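Local coordinates for hyaluronidase-phage associated (Streptococcus pyogenes, PDB 2WB3) that cleaves hyaluronan as a phage-tail-fibre hyaluronate lyase built around a triple-stranded beta-helix, at the interface of chains A and B. Coordinates in Å, arbitrary orientation; residue numbers count along the deposited sequence, not the author numbering. Chains: chain A/B, Hyaluronidase-phage associated.

The interface of chains A and B. Residues chain A 32, 34, 43-44; chain B 22, 31-34, 44.
A:Met32 and B:Met32, the same residue from two chains, run toward each other tip to tip, the terminal methyl CE of A:Met32 ending 3.4 Å from the thioether sulphur SD of B:Met32. In both copies CG stands anti to the backbone N (chi1 174°) and the chain beyond it is fully extended, which carries each thioether away from its own strand toward the other. Around this meeting point the aliphatic groups arrive from different directions. A:Ile34 crosses B:Met32 at about a right angle, presenting its CD1 methyl 3.9 Å from the same sulphur, while CD1 of B:Ile22 meets CE of A:Met32 at 3.8 Å. A:Leu44, in contrast, lies alongside B:Met32 and points the same way. Its CD1 packs 3.6 Å from CG of B:Met32 and also touches CD1 of B:Ile34, whereas its other branch, CD2, faces CD2 of B:Leu44 at 4.0 Å. With CG anti to the backbone N (chi1 170°), the side chain of A:Leu44 is carried along that of B:Met32, and its two methyls meet different residues of chain B.

A backbone bond beside this apolar cluster is consistent with a fixed register between the chains. The amide N of B:Met32 donates a hydrogen bond to the carbonyl O of A:Thr43 at 3.0 Å, with 155° at the hydrogen. The neighbouring amide of B:Ala31 is similarly near that oxygen, but its N-H points away; its CB instead packs against CG2 of A:Ile34 at 4.0 Å.

Parallel bridges pair A:Leu44 with B:Met32 and A:Ile34 with B:Ile22, placing strands 20-24 and 32-36 of chain B beside chain A within the intertwined triple-stranded beta-helix, with the methionines and leucines apparently directed toward its interior.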
# COMPACT_ATOMS: atom_id res chain seq x y z
N MET A 32 10.42 8.55 -3.55
CA MET A 32 9.53 7.72 -4.39
C MET A 32 9.99 7.65 -5.84
O MET A 32 10.49 8.64 -6.40
CB MET A 32 8.05 8.25 -4.31
CG MET A 32 7.09 7.54 -5.28
SD MET A 32 5.44 8.19 -4.91
CE MET A 32 4.54 7.32 -6.21
N ILE A 34 8.71 6.30 -9.83
CA ILE A 34 7.74 5.73 -10.76
C ILE A 34 8.34 5.49 -12.15
O ILE A 34 8.99 6.33 -12.66
CB ILE A 34 6.50 6.64 -10.96
CG1 ILE A 34 5.93 7.12 -9.65
CG2 ILE A 34 5.44 5.96 -11.72
CD1 ILE A 34 5.10 8.27 -9.82
N THR A 43 3.07 8.85 -17.46
CA THR A 43 3.45 7.82 -16.51
C THR A 43 2.77 8.13 -15.15
O THR A 43 2.31 7.25 -14.44
CB THR A 43 4.97 7.83 -16.35
OG1 THR A 43 5.55 7.49 -17.60
CG2 THR A 43 5.39 6.84 -15.32
N LEU A 44 2.74 9.40 -14.80
CA LEU A 44 1.91 9.81 -13.65
C LEU A 44 0.89 10.76 -14.25
O LEU A 44 1.26 11.67 -14.97
CB LEU A 44 2.76 10.53 -12.54
CG LEU A 44 1.93 11.21 -11.44
CD1 LEU A 44 1.02 10.20 -10.72
CD2 LEU A 44 2.78 11.95 -10.34
N ILE B 22 7.19 2.32 -7.88
CA ILE B 22 6.10 1.79 -8.74
C ILE B 22 6.62 1.54 -10.14
O ILE B 22 7.28 2.41 -10.73
CB ILE B 22 4.99 2.83 -8.78
CG1 ILE B 22 4.51 3.03 -7.33
CG2 ILE B 22 3.80 2.42 -9.75
CD1 ILE B 22 3.45 3.85 -7.21
N ALA B 31 0.97 4.55 -15.28
CA ALA B 31 1.48 3.65 -14.23
C ALA B 31 0.83 4.12 -12.95
O ALA B 31 0.56 3.32 -12.07
CB ALA B 31 2.99 3.77 -14.07
N MET B 32 0.65 5.40 -12.83
CA MET B 32 -0.05 5.89 -11.62
C MET B 32 -0.99 7.05 -11.91
O MET B 32 -0.71 7.92 -12.74
CB MET B 32 1.00 6.31 -10.52
CG MET B 32 0.36 6.97 -9.29
SD MET B 32 1.71 7.22 -8.10
CE MET B 32 0.77 8.10 -6.83
N GLN B 33 -2.09 7.14 -11.15
CA GLN B 33 -2.99 8.23 -11.35
C GLN B 33 -3.38 8.77 -10.00
O GLN B 33 -3.52 8.01 -9.07
CB GLN B 33 -4.26 7.72 -11.99
CG GLN B 33 -4.16 7.29 -13.39
CD GLN B 33 -5.55 6.91 -13.86
OE1 GLN B 33 -6.36 7.78 -14.17
NE2 GLN B 33 -5.88 5.63 -13.76
N ILE B 34 -3.48 10.08 -9.91
CA ILE B 34 -3.99 10.79 -8.74
C ILE B 34 -5.10 11.78 -9.08
O ILE B 34 -4.97 12.51 -10.00
CB ILE B 34 -2.88 11.58 -8.00
CG1 ILE B 34 -1.64 10.76 -7.78
CG2 ILE B 34 -3.35 12.09 -6.70
CD1 ILE B 34 -0.50 11.58 -7.51
N LEU B 44 -1.13 16.82 -5.55
CA LEU B 44 0.10 16.15 -5.05
C LEU B 44 0.95 17.28 -4.51
O LEU B 44 1.14 18.27 -5.18
CB LEU B 44 0.86 15.38 -6.20
CG LEU B 44 2.26 14.88 -5.82
CD1 LEU B 44 2.19 13.93 -4.61
CD2 LEU B 44 3.02 14.13 -6.98